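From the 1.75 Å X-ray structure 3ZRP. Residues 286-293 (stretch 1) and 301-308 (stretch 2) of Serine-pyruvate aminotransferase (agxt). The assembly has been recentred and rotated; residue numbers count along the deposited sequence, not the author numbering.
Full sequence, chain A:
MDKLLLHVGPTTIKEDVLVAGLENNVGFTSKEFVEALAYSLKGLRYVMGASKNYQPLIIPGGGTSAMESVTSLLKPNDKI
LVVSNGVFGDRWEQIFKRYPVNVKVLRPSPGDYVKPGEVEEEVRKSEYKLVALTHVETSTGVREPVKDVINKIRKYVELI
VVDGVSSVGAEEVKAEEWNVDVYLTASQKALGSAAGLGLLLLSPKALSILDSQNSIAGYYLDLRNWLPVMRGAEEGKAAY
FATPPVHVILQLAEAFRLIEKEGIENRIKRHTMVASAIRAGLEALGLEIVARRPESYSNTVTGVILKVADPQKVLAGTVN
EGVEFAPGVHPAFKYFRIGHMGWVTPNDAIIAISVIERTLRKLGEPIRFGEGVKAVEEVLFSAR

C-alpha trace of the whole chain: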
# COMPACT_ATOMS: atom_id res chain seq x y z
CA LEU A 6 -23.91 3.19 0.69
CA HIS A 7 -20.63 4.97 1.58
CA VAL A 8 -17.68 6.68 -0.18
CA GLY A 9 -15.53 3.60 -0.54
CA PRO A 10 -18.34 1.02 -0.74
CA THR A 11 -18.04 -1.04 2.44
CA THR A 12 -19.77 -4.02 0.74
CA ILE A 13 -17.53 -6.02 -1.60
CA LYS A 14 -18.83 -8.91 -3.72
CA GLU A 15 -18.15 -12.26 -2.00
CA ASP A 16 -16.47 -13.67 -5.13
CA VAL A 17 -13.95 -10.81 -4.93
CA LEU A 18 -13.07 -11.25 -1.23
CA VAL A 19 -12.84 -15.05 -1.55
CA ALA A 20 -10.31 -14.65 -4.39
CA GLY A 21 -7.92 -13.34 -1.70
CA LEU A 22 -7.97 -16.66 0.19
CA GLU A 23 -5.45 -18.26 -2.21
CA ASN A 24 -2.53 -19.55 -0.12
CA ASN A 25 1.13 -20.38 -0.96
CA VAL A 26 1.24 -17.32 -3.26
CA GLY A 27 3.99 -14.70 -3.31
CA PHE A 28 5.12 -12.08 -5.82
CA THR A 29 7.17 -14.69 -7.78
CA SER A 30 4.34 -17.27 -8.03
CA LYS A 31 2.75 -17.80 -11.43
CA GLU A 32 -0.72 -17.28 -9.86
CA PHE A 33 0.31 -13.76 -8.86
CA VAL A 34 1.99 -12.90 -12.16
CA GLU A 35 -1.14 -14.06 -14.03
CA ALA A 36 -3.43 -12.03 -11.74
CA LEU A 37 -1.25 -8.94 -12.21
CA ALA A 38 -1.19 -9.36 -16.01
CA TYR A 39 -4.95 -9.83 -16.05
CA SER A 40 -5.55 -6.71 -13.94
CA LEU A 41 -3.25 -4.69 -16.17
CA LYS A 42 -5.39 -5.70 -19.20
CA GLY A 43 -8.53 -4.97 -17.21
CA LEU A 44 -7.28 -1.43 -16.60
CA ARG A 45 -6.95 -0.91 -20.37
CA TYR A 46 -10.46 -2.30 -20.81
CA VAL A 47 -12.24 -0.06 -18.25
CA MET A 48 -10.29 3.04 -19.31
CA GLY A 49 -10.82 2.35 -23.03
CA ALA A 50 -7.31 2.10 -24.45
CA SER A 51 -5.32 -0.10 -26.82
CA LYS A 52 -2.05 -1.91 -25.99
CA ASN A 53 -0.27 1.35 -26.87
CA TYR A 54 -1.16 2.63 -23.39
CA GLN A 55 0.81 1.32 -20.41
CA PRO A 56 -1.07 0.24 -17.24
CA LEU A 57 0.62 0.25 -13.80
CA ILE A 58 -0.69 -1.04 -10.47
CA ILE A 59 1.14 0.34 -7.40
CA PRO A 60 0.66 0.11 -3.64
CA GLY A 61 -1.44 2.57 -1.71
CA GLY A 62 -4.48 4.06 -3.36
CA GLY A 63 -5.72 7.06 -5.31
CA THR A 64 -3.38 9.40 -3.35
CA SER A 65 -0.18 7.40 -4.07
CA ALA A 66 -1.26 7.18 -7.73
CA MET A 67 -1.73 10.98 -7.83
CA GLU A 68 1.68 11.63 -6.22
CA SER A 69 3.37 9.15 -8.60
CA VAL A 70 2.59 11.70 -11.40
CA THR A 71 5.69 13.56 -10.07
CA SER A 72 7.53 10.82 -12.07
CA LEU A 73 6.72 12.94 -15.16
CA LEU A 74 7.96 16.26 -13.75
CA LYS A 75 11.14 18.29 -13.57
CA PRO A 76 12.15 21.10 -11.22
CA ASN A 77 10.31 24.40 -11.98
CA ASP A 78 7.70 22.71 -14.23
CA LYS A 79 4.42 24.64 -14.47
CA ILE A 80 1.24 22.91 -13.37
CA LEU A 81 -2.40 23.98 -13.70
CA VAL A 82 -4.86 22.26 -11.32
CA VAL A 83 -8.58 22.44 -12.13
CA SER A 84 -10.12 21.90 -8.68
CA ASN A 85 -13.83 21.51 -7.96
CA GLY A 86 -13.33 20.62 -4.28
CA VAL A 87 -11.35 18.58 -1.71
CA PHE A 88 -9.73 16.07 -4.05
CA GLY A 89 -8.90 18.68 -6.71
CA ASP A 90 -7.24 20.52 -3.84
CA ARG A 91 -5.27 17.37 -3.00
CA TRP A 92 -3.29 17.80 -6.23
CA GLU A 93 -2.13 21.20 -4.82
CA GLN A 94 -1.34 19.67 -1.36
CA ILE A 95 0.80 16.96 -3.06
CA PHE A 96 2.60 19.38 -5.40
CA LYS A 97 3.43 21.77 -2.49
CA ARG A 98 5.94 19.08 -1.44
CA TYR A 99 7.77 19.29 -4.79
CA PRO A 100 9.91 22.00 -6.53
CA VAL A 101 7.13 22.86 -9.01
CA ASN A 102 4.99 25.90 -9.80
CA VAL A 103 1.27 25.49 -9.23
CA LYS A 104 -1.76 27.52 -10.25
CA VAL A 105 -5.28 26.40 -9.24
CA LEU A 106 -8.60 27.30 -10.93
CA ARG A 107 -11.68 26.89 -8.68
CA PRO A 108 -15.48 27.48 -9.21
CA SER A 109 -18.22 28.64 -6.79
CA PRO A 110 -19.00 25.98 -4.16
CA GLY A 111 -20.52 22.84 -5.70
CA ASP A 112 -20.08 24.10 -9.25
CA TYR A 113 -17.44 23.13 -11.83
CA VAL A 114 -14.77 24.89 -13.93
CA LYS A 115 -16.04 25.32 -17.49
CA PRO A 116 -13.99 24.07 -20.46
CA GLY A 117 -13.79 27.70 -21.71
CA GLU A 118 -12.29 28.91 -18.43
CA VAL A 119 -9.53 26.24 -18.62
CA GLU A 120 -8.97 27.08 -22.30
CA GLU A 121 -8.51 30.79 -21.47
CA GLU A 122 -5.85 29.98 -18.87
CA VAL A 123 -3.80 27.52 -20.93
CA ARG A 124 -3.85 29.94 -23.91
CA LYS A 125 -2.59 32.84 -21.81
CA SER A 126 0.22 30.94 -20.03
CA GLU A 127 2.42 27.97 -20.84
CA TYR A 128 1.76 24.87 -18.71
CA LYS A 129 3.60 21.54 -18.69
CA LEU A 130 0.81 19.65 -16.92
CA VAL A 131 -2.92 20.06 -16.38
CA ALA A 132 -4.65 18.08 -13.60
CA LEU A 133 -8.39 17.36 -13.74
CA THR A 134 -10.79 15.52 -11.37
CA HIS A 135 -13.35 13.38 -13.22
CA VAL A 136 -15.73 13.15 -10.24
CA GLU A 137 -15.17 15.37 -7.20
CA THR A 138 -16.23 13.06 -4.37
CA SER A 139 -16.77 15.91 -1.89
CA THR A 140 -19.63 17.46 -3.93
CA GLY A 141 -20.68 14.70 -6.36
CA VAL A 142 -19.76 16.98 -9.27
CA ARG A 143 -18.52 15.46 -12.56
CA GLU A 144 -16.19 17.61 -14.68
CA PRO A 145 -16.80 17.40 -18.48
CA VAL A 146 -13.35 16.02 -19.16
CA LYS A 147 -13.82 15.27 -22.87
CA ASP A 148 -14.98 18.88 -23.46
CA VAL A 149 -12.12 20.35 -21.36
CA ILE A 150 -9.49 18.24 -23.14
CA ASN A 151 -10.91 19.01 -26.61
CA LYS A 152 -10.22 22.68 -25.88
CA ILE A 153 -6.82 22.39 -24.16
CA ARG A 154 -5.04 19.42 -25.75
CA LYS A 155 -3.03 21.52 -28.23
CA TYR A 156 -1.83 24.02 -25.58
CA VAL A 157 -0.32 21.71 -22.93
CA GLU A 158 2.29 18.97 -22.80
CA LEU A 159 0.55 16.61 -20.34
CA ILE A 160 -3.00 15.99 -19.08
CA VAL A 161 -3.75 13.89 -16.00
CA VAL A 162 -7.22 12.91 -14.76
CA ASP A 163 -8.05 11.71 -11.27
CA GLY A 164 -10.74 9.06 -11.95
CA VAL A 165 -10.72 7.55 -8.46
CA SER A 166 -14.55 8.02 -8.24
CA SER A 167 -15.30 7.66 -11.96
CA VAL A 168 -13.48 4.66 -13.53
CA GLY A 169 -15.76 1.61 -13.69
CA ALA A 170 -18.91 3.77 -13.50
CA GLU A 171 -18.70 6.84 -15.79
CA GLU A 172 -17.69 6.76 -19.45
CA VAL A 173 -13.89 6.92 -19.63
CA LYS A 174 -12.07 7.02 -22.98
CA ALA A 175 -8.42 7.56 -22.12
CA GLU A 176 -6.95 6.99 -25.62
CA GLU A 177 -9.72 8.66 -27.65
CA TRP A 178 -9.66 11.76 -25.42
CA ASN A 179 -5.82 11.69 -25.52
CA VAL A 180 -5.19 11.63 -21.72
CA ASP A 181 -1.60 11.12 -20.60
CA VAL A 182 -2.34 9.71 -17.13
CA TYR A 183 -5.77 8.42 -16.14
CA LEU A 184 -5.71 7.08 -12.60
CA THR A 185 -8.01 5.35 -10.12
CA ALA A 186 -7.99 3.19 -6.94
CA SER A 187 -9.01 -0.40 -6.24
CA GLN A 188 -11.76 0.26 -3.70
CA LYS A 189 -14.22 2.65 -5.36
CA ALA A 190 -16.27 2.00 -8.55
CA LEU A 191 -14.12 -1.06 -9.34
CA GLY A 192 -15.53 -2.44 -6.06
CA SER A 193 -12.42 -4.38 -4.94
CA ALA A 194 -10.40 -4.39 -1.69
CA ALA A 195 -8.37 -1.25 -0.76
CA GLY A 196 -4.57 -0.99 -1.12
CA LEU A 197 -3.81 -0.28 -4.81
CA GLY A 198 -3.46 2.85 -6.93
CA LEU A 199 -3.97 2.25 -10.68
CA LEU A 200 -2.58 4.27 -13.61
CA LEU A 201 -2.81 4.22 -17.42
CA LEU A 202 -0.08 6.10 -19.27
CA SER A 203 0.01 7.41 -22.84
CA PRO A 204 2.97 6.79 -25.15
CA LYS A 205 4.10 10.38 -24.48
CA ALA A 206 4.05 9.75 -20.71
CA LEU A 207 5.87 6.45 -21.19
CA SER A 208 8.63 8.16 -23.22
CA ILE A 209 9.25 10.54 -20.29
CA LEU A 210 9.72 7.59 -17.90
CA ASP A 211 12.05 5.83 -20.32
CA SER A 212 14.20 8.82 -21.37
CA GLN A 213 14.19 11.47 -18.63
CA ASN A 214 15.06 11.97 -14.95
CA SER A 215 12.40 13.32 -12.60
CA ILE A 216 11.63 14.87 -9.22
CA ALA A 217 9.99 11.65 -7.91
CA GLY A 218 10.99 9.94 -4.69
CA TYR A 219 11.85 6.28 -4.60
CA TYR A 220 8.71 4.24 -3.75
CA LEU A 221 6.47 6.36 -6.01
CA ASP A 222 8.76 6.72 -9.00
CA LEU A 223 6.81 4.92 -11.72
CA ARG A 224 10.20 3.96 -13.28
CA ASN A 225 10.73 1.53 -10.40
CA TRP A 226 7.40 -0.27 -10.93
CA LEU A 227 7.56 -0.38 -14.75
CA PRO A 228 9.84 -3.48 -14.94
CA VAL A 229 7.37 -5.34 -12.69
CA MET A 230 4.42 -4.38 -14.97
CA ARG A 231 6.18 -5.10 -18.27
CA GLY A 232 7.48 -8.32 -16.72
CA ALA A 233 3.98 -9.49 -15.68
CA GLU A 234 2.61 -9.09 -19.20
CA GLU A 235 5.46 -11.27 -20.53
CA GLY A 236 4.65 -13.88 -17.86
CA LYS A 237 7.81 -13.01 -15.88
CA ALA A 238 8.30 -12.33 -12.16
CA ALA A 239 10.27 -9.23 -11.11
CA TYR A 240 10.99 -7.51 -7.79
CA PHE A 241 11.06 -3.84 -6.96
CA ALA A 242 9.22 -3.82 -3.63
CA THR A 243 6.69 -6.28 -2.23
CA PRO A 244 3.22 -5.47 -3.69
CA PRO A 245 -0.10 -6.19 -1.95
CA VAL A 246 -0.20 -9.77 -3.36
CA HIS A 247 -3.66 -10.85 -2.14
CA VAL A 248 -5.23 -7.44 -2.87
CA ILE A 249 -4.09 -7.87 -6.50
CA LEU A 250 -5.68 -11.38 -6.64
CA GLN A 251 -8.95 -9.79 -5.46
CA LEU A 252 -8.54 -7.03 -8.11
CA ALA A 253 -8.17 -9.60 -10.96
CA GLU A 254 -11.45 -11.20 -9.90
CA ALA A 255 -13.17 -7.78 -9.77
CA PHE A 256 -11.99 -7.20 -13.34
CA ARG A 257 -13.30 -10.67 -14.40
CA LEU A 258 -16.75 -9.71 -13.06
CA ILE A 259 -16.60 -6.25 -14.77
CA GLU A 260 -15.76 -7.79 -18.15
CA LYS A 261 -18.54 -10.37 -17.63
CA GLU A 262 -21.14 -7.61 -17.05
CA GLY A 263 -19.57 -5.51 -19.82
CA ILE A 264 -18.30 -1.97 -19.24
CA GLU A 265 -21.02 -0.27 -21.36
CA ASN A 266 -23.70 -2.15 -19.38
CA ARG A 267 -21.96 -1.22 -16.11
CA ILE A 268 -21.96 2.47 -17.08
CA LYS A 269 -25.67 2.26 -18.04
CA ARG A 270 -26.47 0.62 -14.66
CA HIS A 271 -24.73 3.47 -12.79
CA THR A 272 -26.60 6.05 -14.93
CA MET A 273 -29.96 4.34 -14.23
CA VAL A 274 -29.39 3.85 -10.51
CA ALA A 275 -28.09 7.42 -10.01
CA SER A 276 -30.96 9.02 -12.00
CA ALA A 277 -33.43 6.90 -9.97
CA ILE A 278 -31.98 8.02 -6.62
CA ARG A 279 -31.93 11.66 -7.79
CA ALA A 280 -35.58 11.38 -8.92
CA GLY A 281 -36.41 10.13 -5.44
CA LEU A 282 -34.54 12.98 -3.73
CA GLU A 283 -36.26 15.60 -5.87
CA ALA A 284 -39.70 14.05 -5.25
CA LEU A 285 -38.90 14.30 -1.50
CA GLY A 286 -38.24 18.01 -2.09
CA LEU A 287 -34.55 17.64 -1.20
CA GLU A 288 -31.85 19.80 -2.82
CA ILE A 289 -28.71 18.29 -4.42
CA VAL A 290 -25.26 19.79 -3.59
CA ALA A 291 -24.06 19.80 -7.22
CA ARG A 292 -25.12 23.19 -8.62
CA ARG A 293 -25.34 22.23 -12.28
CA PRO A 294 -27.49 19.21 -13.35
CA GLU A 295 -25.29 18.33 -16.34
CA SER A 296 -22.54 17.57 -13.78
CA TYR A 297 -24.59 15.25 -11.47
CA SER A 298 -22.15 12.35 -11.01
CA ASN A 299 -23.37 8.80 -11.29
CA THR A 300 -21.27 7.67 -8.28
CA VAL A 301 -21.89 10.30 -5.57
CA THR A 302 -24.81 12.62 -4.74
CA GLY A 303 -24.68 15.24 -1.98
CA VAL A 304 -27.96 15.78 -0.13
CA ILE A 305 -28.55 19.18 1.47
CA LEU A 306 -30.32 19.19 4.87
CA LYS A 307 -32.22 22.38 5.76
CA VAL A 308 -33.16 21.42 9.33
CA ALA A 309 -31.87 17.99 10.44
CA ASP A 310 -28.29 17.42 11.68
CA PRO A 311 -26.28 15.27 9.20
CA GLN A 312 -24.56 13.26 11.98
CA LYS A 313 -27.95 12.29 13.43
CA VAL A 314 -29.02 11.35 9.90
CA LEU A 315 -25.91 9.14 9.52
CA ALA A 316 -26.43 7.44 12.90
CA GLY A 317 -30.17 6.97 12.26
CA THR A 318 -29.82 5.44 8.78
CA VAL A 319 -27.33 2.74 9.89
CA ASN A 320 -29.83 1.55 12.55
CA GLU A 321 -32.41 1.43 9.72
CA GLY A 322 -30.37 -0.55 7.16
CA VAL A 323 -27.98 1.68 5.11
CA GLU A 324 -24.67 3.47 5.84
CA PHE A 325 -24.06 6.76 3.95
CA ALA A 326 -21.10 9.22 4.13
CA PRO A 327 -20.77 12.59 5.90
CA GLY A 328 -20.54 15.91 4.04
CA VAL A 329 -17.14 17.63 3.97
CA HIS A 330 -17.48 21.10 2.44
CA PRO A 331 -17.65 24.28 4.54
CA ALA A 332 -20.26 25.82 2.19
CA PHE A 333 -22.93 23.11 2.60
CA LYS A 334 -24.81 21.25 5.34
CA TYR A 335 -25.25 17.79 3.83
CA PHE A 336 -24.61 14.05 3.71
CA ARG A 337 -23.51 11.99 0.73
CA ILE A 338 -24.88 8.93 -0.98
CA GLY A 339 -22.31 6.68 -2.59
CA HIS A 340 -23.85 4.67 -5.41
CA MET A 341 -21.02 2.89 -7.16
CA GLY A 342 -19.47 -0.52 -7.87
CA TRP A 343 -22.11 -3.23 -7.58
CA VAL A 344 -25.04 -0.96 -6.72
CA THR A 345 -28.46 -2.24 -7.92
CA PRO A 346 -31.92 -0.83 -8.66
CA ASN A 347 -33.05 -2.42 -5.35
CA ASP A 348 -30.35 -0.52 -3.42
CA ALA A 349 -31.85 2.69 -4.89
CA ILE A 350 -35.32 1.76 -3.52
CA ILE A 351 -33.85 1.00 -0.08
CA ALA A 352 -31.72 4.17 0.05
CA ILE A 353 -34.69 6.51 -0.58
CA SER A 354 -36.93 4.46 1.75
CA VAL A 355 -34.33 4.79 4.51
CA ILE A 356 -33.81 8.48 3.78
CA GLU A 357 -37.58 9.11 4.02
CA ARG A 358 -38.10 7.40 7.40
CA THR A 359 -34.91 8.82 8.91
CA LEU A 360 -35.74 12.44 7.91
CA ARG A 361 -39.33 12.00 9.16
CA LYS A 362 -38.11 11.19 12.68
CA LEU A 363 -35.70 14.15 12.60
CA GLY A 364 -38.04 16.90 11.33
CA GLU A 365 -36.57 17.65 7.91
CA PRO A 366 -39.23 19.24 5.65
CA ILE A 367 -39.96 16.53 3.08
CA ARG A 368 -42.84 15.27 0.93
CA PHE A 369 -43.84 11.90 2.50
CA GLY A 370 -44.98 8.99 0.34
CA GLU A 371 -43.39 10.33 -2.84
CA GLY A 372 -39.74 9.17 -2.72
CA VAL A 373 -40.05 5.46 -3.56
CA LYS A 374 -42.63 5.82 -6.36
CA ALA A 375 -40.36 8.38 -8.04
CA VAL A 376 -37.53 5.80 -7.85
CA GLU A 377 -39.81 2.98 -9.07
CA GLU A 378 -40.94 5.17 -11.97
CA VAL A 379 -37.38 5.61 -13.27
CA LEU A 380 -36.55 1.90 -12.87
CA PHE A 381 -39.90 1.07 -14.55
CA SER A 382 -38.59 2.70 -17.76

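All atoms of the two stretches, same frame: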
# COMPACT_ATOMS: atom_id res chain seq x y z
N GLY A 286 -38.49 16.57 -2.25
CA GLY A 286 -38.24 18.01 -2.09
C GLY A 286 -36.89 18.32 -1.48
O GLY A 286 -36.71 19.37 -0.88
N LEU A 287 -35.92 17.41 -1.66
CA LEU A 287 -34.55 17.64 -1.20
C LEU A 287 -33.67 18.23 -2.31
O LEU A 287 -33.82 17.88 -3.50
CB LEU A 287 -33.93 16.34 -0.65
CG LEU A 287 -34.55 15.75 0.62
CD1 LEU A 287 -34.13 14.28 0.82
CD2 LEU A 287 -34.22 16.60 1.84
N GLU A 288 -32.76 19.11 -1.91
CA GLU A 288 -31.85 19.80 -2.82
C GLU A 288 -30.50 19.07 -2.92
O GLU A 288 -29.94 18.65 -1.92
CB GLU A 288 -31.60 21.23 -2.32
CG GLU A 288 -30.91 22.16 -3.32
CD GLU A 288 -30.66 23.56 -2.76
OE1 GLU A 288 -31.29 23.93 -1.74
OE2 GLU A 288 -29.84 24.30 -3.34
N ILE A 289 -30.01 18.93 -4.15
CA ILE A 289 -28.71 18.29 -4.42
C ILE A 289 -27.57 19.32 -4.29
O ILE A 289 -27.73 20.49 -4.64
CB ILE A 289 -28.75 17.59 -5.79
CG1 ILE A 289 -29.77 16.43 -5.76
CG2 ILE A 289 -27.37 17.07 -6.20
CD1 ILE A 289 -30.07 15.80 -7.13
N VAL A 290 -26.42 18.89 -3.76
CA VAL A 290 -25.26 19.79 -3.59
C VAL A 290 -24.74 20.31 -4.94
O VAL A 290 -24.54 21.53 -5.10
CB VAL A 290 -24.12 19.12 -2.79
CG1 VAL A 290 -22.82 19.93 -2.90
CG2 VAL A 290 -24.53 19.01 -1.34
N ALA A 291 -24.51 19.41 -5.89
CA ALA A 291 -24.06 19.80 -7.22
C ALA A 291 -24.97 20.89 -7.79
O ALA A 291 -26.18 20.70 -7.89
CB ALA A 291 -24.04 18.60 -8.16
N ARG A 292 -24.36 22.02 -8.16
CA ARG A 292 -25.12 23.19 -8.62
C ARG A 292 -25.70 23.03 -10.01
O ARG A 292 -26.78 23.54 -10.30
CB ARG A 292 -24.25 24.46 -8.57
CG ARG A 292 -23.61 24.75 -7.22
CD ARG A 292 -24.60 25.25 -6.15
NE ARG A 292 -25.42 24.17 -5.61
CZ ARG A 292 -26.55 24.33 -4.93
NH1 ARG A 292 -27.03 25.55 -4.68
NH2 ARG A 292 -27.21 23.27 -4.49
N ARG A 293 -24.99 22.33 -10.87
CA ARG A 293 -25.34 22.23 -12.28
C ARG A 293 -25.70 20.79 -12.67
O ARG A 293 -24.84 19.89 -12.62
CB ARG A 293 -24.15 22.72 -13.11
CG ARG A 293 -23.77 24.17 -12.90
CD ARG A 293 -24.48 25.06 -13.88
NE ARG A 293 -24.04 26.45 -13.73
CZ ARG A 293 -23.66 27.24 -14.73
NH1 ARG A 293 -23.68 26.80 -15.99
NH2 ARG A 293 -23.28 28.48 -14.47
N VAL A 301 -21.71 9.58 -6.84
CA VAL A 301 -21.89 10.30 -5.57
C VAL A 301 -22.93 11.42 -5.73
O VAL A 301 -22.87 12.19 -6.69
CB VAL A 301 -20.57 10.98 -5.09
CG1 VAL A 301 -20.80 11.73 -3.76
CG2 VAL A 301 -19.44 9.96 -4.93
N THR A 302 -23.84 11.53 -4.77
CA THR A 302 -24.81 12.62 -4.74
C THR A 302 -24.80 13.22 -3.35
O THR A 302 -24.92 12.50 -2.37
CB THR A 302 -26.25 12.09 -5.06
OG1 THR A 302 -26.23 11.42 -6.33
CG2 THR A 302 -27.25 13.25 -5.12
N GLY A 303 -24.65 14.54 -3.27
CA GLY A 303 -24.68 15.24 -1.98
C GLY A 303 -26.10 15.71 -1.72
O GLY A 303 -26.79 16.20 -2.65
N VAL A 304 -26.56 15.56 -0.47
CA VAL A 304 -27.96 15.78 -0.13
C VAL A 304 -28.00 16.87 0.93
O VAL A 304 -27.59 16.64 2.06
CB VAL A 304 -28.67 14.47 0.37
CG1 VAL A 304 -30.15 14.70 0.62
CG2 VAL A 304 -28.50 13.31 -0.65
N ILE A 305 -28.47 18.06 0.55
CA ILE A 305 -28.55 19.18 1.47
C ILE A 305 -29.69 18.97 2.49
O ILE A 305 -30.80 18.59 2.11
CB ILE A 305 -28.72 20.53 0.71
CG1 ILE A 305 -27.46 20.85 -0.11
CG2 ILE A 305 -28.97 21.68 1.70
CD1 ILE A 305 -27.69 21.75 -1.31
N LEU A 306 -29.36 19.20 3.76
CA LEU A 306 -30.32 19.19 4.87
C LEU A 306 -30.56 20.60 5.40
O LEU A 306 -29.63 21.27 5.87
CB LEU A 306 -29.83 18.29 6.00
CG LEU A 306 -29.80 16.78 5.70
CD1 LEU A 306 -29.11 16.02 6.82
CD2 LEU A 306 -31.21 16.25 5.44
N LYS A 307 -31.82 21.03 5.35
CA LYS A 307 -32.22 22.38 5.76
C LYS A 307 -32.45 22.50 7.27
O LYS A 307 -32.27 23.57 7.84
CB LYS A 307 -33.47 22.81 4.99
CG LYS A 307 -33.29 22.86 3.47
CD LYS A 307 -32.69 24.19 3.03
CE LYS A 307 -31.77 24.05 1.81
NZ LYS A 307 -32.37 23.31 0.66
N VAL A 308 -32.84 21.40 7.90
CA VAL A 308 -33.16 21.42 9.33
C VAL A 308 -32.38 20.38 10.12
O VAL A 308 -31.70 20.72 11.09
CB VAL A 308 -34.71 21.25 9.56
CG1 VAL A 308 -35.02 21.13 11.04
CG2 VAL A 308 -35.48 22.41 8.96
O HOH W 1 -32.60 20.09 0.55
O HOH W 2 -24.23 16.34 -5.38

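Two backbone segments can pair through a single bridge, with water at each end and a salt bridge at one; the contact between residues 286-293 and 301-308 of this aminotransferase is a compact example. Residues 301-305 form a strand, and the other stretch meets it after Gly286, which leaves the preceding helix through a Schellman motif at a positive phi of 77°, a conformation that favours glycine. The end-to-end directions of the touching parts lie 116° apart, and the backbone pairing is a single bridge. It centres on Ile289 and Val304, whose CA atoms are 5.0 Å apart.

Two hydrogen bonds define the bridge, and both use the residues flanking Ile289. Ile305 N donates to Glu288 O at 2.9 Å, and Val290 N donates to Gly303 O, also at 2.9 Å; angles at hydrogen of 159° and 160° show that both are nearly straight. Between them, Ile289 CA approaches Gly303 O at 3.3 Å in a CA-H...O contact, so this carbonyl receives two neighbouring residues of the same chain segment.

Beyond the bridge, direct pairing gives way to water. At one end, water 1 accepts from Glu288 N at 2.7 Å and donates to Ile305 O at 2.8 Å, filling the gap between two backbone groups too far apart to bond directly. At the other, water 2 accepts from both Ala291 N (3.1 Å) and Gly303 N (2.8 Å), satisfying two donors that could not satisfy each other.

The side chains pack around this bridge. Ile305 points toward the opposing stretch and has the largest area covered by it. Its CG1 lies 3.7 Å from Val290 CG2, and its CD1 reaches to 3.6 Å from Ile289 O. Gly303 leaves room for the same valine methyl: a CB in ideal geometry on Gly303 would fall 2.8 Å from Val290 CG2, a clash. Leu287 adds a further apolar contact, its CD1 packing 4.0 Å from Val304 CG1, although Val304 directs its CA-to-CB bond away.

Polar groups complete the contact around Glu288. Its extended side chain, with chi1 and chi2 both t, carries OE1 to within 2.7 Å of Lys307 NZ, a salt bridge between the stretches. Water 1 also accepts from Lys307 NZ at 3.2 Å, so the ammonium group is tied to both the carboxylate and the water-linked backbone. The other carboxylate oxygen turns inward to its own stretch, where Glu288 OE2 forms a salt bridge with Arg292 NH2 at 3.0 Å.

Arg292 in turn folds back over its own backbone: NE donates to Val290 O and NH2 to Ile289 O, each at 2.8 Å. Although its CA-to-CB bond points away from the strand, this curled conformation brings Arg292 NH2 to 3.6 Å from Ile305 CD1. Glu288 thus links a lysine across the contact to an arginine within its own stretch, beside the apolar side chain of Ile305.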